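L-lysine 6-oxidase (Marinomonas mediterranea, PDB 3WEU) catalyses the oxidative deamination of the epsilon-amino group of L-lysine with a cysteine tryptophylquinone cofactor, releasing antibacterial hydrogen peroxide. Local coordinates at residues A[631-636]-A[646-651]; A[587-592]-A[608-613]. One frame throughout, in Å; residues are numbered along the deposited sequence. Where two conformers were deposited one is given.

Contact 1 of 2, residues A[631-636]-A[646-651]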
loop_
_atom_site.group_PDB
_atom_site.type_symbol
_atom_site.label_atom_id
_atom_site.label_comp_id
_atom_site.label_asym_id
_atom_site.label_seq_id
_atom_site.Cartn_x
_atom_site.Cartn_y
_atom_site.Cartn_z
ATOM N N PHE A 631 -29.762 9.544 7.979
ATOM C CA PHE A 631 -30.708 8.820 8.806
ATOM C C PHE A 631 -31.943 8.594 7.975
ATOM O O PHE A 631 -32.542 9.559 7.414
ATOM C CB PHE A 631 -31.088 9.644 10.024
ATOM C CG PHE A 631 -30.022 9.654 11.068
ATOM C CD1 PHE A 631 -28.881 10.428 10.899
ATOM C CD2 PHE A 631 -30.072 8.763 12.136
ATOM C CE1 PHE A 631 -27.839 10.368 11.825
ATOM C CE2 PHE A 631 -29.041 8.704 13.083
ATOM C CZ PHE A 631 -27.927 9.531 12.924
ATOM N N ILE A 632 -32.337 7.351 7.913
ATOM C CA ILE A 632 -33.537 6.942 7.145
ATOM C C ILE A 632 -34.726 7.091 8.074
ATOM O O ILE A 632 -34.774 6.486 9.129
ATOM C CB ILE A 632 -33.434 5.490 6.632
ATOM C CG1 ILE A 632 -32.088 5.242 5.981
ATOM C CG2 ILE A 632 -34.580 5.153 5.690
ATOM C CD1 ILE A 632 -31.684 6.213 4.862
ATOM N N ARG A 633 -35.695 7.915 7.671
ATOM C CA ARG A 633 -36.800 8.225 8.518
ATOM C C ARG A 633 -38.121 8.491 7.787
ATOM O O ARG A 633 -38.125 8.838 6.585
ATOM C CB ARG A 633 -36.382 9.370 9.393
ATOM C CG ARG A 633 -37.143 10.626 9.354
ATOM C CD ARG A 633 -36.575 11.653 10.305
ATOM N NE ARG A 633 -37.394 11.826 11.439
ATOM C CZ ARG A 633 -37.125 12.706 12.403
ATOM N NH1 ARG A 633 -36.019 13.450 12.367
ATOM N NH2 ARG A 633 -37.957 12.876 13.383
ATOM N N ASP A 634 -39.221 8.246 8.508
ATOM C CA ASP A 634 -40.517 8.344 7.955
ATOM C C ASP A 634 -40.920 9.833 7.851
ATOM O O ASP A 634 -41.117 10.509 8.880
ATOM C CB ASP A 634 -41.529 7.540 8.759
ATOM C CG ASP A 634 -42.912 7.553 8.176
ATOM O OD1 ASP A 634 -43.142 8.074 7.082
ATOM O OD2 ASP A 634 -43.837 7.053 8.898
ATOM N N ARG A 635 -40.996 10.308 6.624
ATOM C CA ARG A 635 -41.381 11.684 6.299
ATOM C C ARG A 635 -42.898 11.933 6.454
ATOM O O ARG A 635 -43.365 13.086 6.400
ATOM C CB ARG A 635 -40.971 11.948 4.866
ATOM C CG ARG A 635 -39.475 12.031 4.662
ATOM C CD ARG A 635 -38.970 13.415 5.070
ATOM N NE ARG A 635 -37.817 13.753 4.279
ATOM C CZ ARG A 635 -37.691 14.763 3.441
ATOM N NH1 ARG A 635 -38.633 15.671 3.260
ATOM N NH2 ARG A 635 -36.561 14.883 2.796
ATOM N N ASN A 636 -43.641 10.843 6.668
ATOM C CA ASN A 636 -45.083 10.865 6.875
ATOM C C ASN A 636 -45.517 10.291 8.211
ATOM O O ASN A 636 -46.640 9.779 8.331
ATOM C CB ASN A 636 -45.827 10.108 5.818
ATOM C CG ASN A 636 -47.245 10.598 5.646
ATOM O OD1 ASN A 636 -47.554 11.786 5.928
ATOM N ND2 ASN A 636 -48.125 9.717 5.127
ATOM N N THR A 646 -37.275 8.106 3.685
ATOM C CA THR A 646 -36.205 8.532 2.863
ATOM C C THR A 646 -34.985 8.870 3.699
ATOM O O THR A 646 -35.035 9.034 4.945
ATOM C CB THR A 646 -36.512 9.857 2.057
ATOM O OG1 THR A 646 -36.529 10.964 2.941
ATOM C CG2 THR A 646 -37.859 9.825 1.365
ATOM N N GLU A 647 -33.864 9.058 2.992
ATOM C CA GLU A 647 -32.682 9.674 3.593
ATOM C C GLU A 647 -33.074 11.055 4.116
ATOM O O GLU A 647 -33.842 11.793 3.475
ATOM C CB GLU A 647 -31.595 9.960 2.517
ATOM C CG GLU A 647 -30.821 8.714 2.132
ATOM C CD GLU A 647 -29.606 8.982 1.301
ATOM O OE1 GLU A 647 -29.643 9.944 0.530
ATOM O OE2 GLU A 647 -28.639 8.233 1.465
ATOM N N THR A 648 -32.501 11.413 5.250
ATOM C CA THR A 648 -32.540 12.785 5.791
ATOM C C THR A 648 -31.118 13.047 6.364
ATOM O O THR A 648 -30.443 12.090 6.834
ATOM C CB THR A 648 -33.600 12.919 6.940
ATOM O OG1 THR A 648 -33.298 12.037 8.034
ATOM C CG2 THR A 648 -35.044 12.592 6.439
ATOM N N GLU A 649 -30.716 14.317 6.385
ATOM C CA GLU A 649 -29.548 14.771 7.116
ATOM C C GLU A 649 -28.209 14.165 6.632
ATOM O O GLU A 649 -27.196 14.178 7.361
ATOM C CB GLU A 649 -29.716 14.568 8.612
ATOM C CG GLU A 649 -30.902 15.313 9.204
ATOM C CD GLU A 649 -30.902 15.256 10.718
ATOM O OE1 GLU A 649 -30.003 15.908 11.327
ATOM O OE2 GLU A 649 -31.791 14.550 11.296
ATOM N N ARG A 650 -28.154 13.776 5.362
ATOM C CA ARG A 650 -26.859 13.318 4.780
ATOM C C ARG A 650 -25.978 14.539 4.626
ATOM O O ARG A 650 -26.475 15.588 4.269
ATOM C CB ARG A 650 -27.074 12.671 3.400
ATOM C CG ARG A 650 -25.930 11.733 3.030
ATOM C CD ARG A 650 -26.033 11.127 1.653
ATOM N NE ARG A 650 -25.351 9.832 1.590
ATOM C CZ ARG A 650 -24.261 9.531 0.868
ATOM N NH1 ARG A 650 -23.695 10.378 0.032
ATOM N NH2 ARG A 650 -23.757 8.329 0.974
ATOM N N ASN A 651 -24.676 14.434 4.872
ATOM C CA ASN A 651 -23.764 15.611 4.717
ATOM C C ASN A 651 -23.265 15.600 3.274
ATOM O O ASN A 651 -22.109 15.161 2.951
ATOM C CB ASN A 651 -22.649 15.567 5.723
ATOM C CG ASN A 651 -23.145 15.416 7.181
ATOM O OD1 ASN A 651 -24.291 15.465 7.477
ATOM N ND2 ASN A 651 -22.237 15.281 8.075
HETATM O O HOH W 1 -34.011 13.620 10.261
#
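In Thr648, a chi1 of 60° sets OG1 between its own backbone N and carbonyl carbon, within reach of Phe631 O; Ile632 carries CD1 over to Glu647 by a bent chain, chi1 -47° and chi2 -54°. Thr648 N binds Phe631 O through the strand register (2.8 Å), and Thr648 OG1 adds a second bond (2.7 Å), the two donors arriving from opposite faces of the carbonyl plane. In this antiparallel beta hairpin of strands 631-634 and 645-648, Phe631 with Thr648 and Arg633 with Thr646 form hydrogen-bonded pairs, Ile632 with Glu647 the non-hydrogen-bonded pair between them. Threonine suits such a strand: its beta-branched side chain favours the extended backbone, and its hydroxyl can serve the backbone, as Thr646 OG1 also does by donating to Glu647 O at 2.9 Å.

On the face carrying Ile632 and Glu647, Ile632 CD1 lies 3.8 Å from Glu647 CG, apolar carbon on the aliphatic part of an acid whose carboxylate makes a salt bridge with Arg614.

Beside Arg633 and Thr648, on the face that also carries Phe631, a water donates to Thr648 OG1 at 2.8 Å and to Glu649 OE2 of the following loop at 2.6 Å, and accepts from Arg633 NH1, lying in the guanidinium plane. Val46 O and Val47 O also take bonds from that guanidinium, and Phe49 N donates to Glu649 OE2. Arg633 NH1 and Glu649 OE2, 4.5 Å apart, are too distant for a salt bridge; the water links them, and their opposite charges probably still attract. Thr648 OG1, donating to a carbonyl and accepting from the water, couples this charged pair to the hairpin backbone.

Contact 2 of 2, residues A[587-592]-A[608-613]. With EDO (1,2-ethanediol), chain J.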
loop_
_atom_site.group_PDB
_atom_site.type_symbol
_atom_site.label_atom_id
_atom_site.label_comp_id
_atom_site.label_asym_id
_atom_site.label_seq_id
_atom_site.Cartn_x
_atom_site.Cartn_y
_atom_site.Cartn_z
ATOM N N TRP A 587 -28.920 -0.157 2.797
ATOM C CA TRP A 587 -28.215 -0.329 1.529
ATOM C C TRP A 587 -28.883 0.318 0.369
ATOM O O TRP A 587 -28.212 1.048 -0.392
ATOM C CB TRP A 587 -27.949 -1.806 1.291
ATOM C CG TRP A 587 -26.891 -2.103 0.301
ATOM C CD1 TRP A 587 -26.996 -2.860 -0.841
ATOM C CD2 TRP A 587 -25.526 -1.697 0.389
ATOM N NE1 TRP A 587 -25.785 -2.918 -1.449
ATOM C CE2 TRP A 587 -24.866 -2.219 -0.721
ATOM C CE3 TRP A 587 -24.831 -0.918 1.269
ATOM C CZ2 TRP A 587 -23.524 -2.000 -0.954
ATOM C CZ3 TRP A 587 -23.470 -0.672 1.022
ATOM C CH2 TRP A 587 -22.857 -1.213 -0.084
ATOM N N ASP A 588 -30.181 0.038 0.171
ATOM C CA ASP A 588 -30.930 0.593 -0.947
ATOM C C ASP A 588 -32.002 1.493 -0.355
ATOM O O ASP A 588 -32.907 1.007 0.308
ATOM C CB ASP A 588 -31.533 -0.517 -1.760
ATOM C CG ASP A 588 -30.521 -1.594 -2.082
ATOM O OD1 ASP A 588 -30.399 -2.580 -1.335
ATOM O OD2 ASP A 588 -29.783 -1.398 -3.054
ATOM N N VAL A 589 -31.833 2.796 -0.548
ATOM C CA VAL A 589 -32.647 3.823 0.127
ATOM C C VAL A 589 -33.095 4.888 -0.831
ATOM O O VAL A 589 -32.503 5.048 -1.926
ATOM C CB VAL A 589 -31.880 4.476 1.289
ATOM C CG1 VAL A 589 -31.561 3.473 2.366
ATOM C CG2 VAL A 589 -30.649 5.216 0.823
ATOM N N LEU A 590 -34.136 5.637 -0.433
ATOM C CA LEU A 590 -34.724 6.681 -1.293
ATOM C C LEU A 590 -34.122 8.020 -0.966
ATOM O O LEU A 590 -33.953 8.369 0.237
ATOM C CB LEU A 590 -36.253 6.719 -1.088
ATOM C CG LEU A 590 -37.032 5.430 -1.371
ATOM C CD1 LEU A 590 -38.521 5.726 -1.166
ATOM C CD2 LEU A 590 -36.774 5.040 -2.823
ATOM N N THR A 591 -33.751 8.776 -2.007
ATOM C CA THR A 591 -33.313 10.101 -1.815
ATOM C C THR A 591 -34.454 10.941 -1.306
ATOM O O THR A 591 -35.606 10.799 -1.729
ATOM C CB THR A 591 -32.789 10.745 -3.114
ATOM O OG1 THR A 591 -33.792 10.533 -4.123
ATOM C CG2 THR A 591 -31.524 10.114 -3.529
ATOM N N GLY A 592 -34.091 11.887 -0.457
ATOM C CA GLY A 592 -35.042 12.694 0.315
ATOM C C GLY A 592 -35.049 14.238 0.159
ATOM O O GLY A 592 -35.856 14.909 0.799
ATOM N N GLN A 608 -35.634 8.655 -5.611
ATOM C CA GLN A 608 -34.915 7.688 -6.395
ATOM C C GLN A 608 -34.208 6.724 -5.440
ATOM O O GLN A 608 -33.639 7.208 -4.438
ATOM C CB GLN A 608 -33.841 8.401 -7.214
ATOM C CG GLN A 608 -33.135 7.452 -8.179
ATOM C CD GLN A 608 -32.152 8.107 -9.091
ATOM O OE1 GLN A 608 -32.106 9.330 -9.214
ATOM N NE2 GLN A 608 -31.323 7.279 -9.717
ATOM N N GLN A 609 -34.207 5.403 -5.712
ATOM C CA GLN A 609 -33.515 4.481 -4.864
ATOM C C GLN A 609 -32.058 4.441 -5.218
ATOM O O GLN A 609 -31.733 4.253 -6.357
ATOM C CB GLN A 609 -34.089 3.077 -4.940
ATOM C CG GLN A 609 -33.585 2.190 -3.808
ATOM C CD GLN A 609 -33.903 0.737 -4.062
ATOM O OE1 GLN A 609 -33.364 0.126 -5.010
ATOM N NE2 GLN A 609 -34.857 0.200 -3.295
ATOM N N ILE A 610 -31.185 4.627 -4.276
ATOM C CA ILE A 610 -29.760 4.654 -4.570
ATOM C C ILE A 610 -29.018 4.022 -3.445
ATOM O O ILE A 610 -29.559 3.705 -2.417
ATOM C CB ILE A 610 -29.216 6.111 -4.756
ATOM C CG1 ILE A 610 -29.058 6.891 -3.483
ATOM C CG2 ILE A 610 -30.006 6.857 -5.782
ATOM C CD1 ILE A 610 -30.203 6.973 -2.575
ATOM N N ASN A 611 -27.729 3.827 -3.641
ATOM C CA ASN A 611 -26.937 3.199 -2.583
ATOM C C ASN A 611 -26.713 4.116 -1.370
ATOM O O ASN A 611 -26.224 5.291 -1.455
ATOM C CB ASN A 611 -25.604 2.696 -3.118
ATOM C CG ASN A 611 -24.760 2.043 -2.008
ATOM O OD1 ASN A 611 -23.830 2.626 -1.450
ATOM N ND2 ASN A 611 -25.080 0.806 -1.711
ATOM N N TYR A 612 -27.056 3.575 -0.215
ATOM C CA TYR A 612 -26.973 4.328 1.032
ATOM C C TYR A 612 -25.550 4.890 1.324
ATOM O O TYR A 612 -25.385 5.965 1.888
ATOM C CB TYR A 612 -27.386 3.415 2.197
ATOM C CG TYR A 612 -27.193 3.991 3.584
ATOM C CD1 TYR A 612 -28.074 4.952 4.084
ATOM C CD2 TYR A 612 -26.145 3.602 4.387
ATOM C CE1 TYR A 612 -27.927 5.491 5.330
ATOM C CE2 TYR A 612 -26.002 4.118 5.634
ATOM C CZ TYR A 612 -26.883 5.088 6.090
ATOM O OH TYR A 612 -26.720 5.645 7.304
ATOM N N ALA A 613 -24.544 4.062 1.065
ATOM C CA ALA A 613 -23.166 4.438 1.387
ATOM C C ALA A 613 -22.419 5.032 0.208
ATOM O O ALA A 613 -21.209 5.051 0.257
ATOM C CB ALA A 613 -22.418 3.211 1.877
HETATM C C1 EDO J . -23.834 -1.940 -5.066
HETATM O O1 EDO J . -24.220 -1.085 -3.992
HETATM C C2 EDO J . -24.921 -3.018 -5.145
HETATM O O2 EDO J . -24.682 -4.045 -4.157
HETATM O O HOH W 2 -35.607 1.312 -0.722
HETATM O O HOH W 3 -27.139 -0.392 -3.498
#
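Trp587 lays one face of its indole beneath the amide of Asn611, whose ND2 sits 3.0 Å above the ring plane, over its centre. Ring and amide planes are 87° apart, compatible with a polar N-H facing the pi cloud. At the ring edge, NE1 donates to O2 of an ethanediol, probably from the crystallisation liquor, at 3.1 Å; Tyr577 holds it too. The indole also touches Thr517, next in sequence to the cofactor residue Cys516.

Val589 binds the facing strand through its backbone: its N donates to Ile610 O almost straight (177°), and its O accepts from Ile610 N at 2.7 Å. The two segments thus make a two-stranded antiparallel ribbon, connected by a long excursion containing helix 596-602 instead of a tight turn. Branched, apolar Val589 suits the face shared with Ile610: CG2 lies 3.9 Å from Ile610 CD1 and 4.0 Å from Tyr612 CB, with Ile632 of the neighbouring hairpin packing beside it.

On the face shared by Asp588 and Asn611, Gln609 lies with CD 3.5 Å from Asp588 CB. A long, flexible amide serves well here, since NE2 reaches Asn314 OD1 and a water that in turn donates to Asp588 O.

Contact 2 closes before contact 1 opens along the chain, yet their centres lie 10 Å apart and the two ribbons are joined: Glu647 N probably donates to Leu590 O, and Arg650 NH2 to Tyr612 O. Neither is fully core. In contact 1 half of the touching residues are buried and one, Arg635, is exposed; in contact 2 fewer are buried (Val589, Thr591 and Tyr612) and the rest are partly exposed. Contact 1 is a true hairpin that adds charge and water to its backbone bonds, whereas contact 2 spans a helical excursion and combines apolar packing with a polar N-H over an aromatic ring, near strand 575-579, which leads toward the quinone residue Trp581.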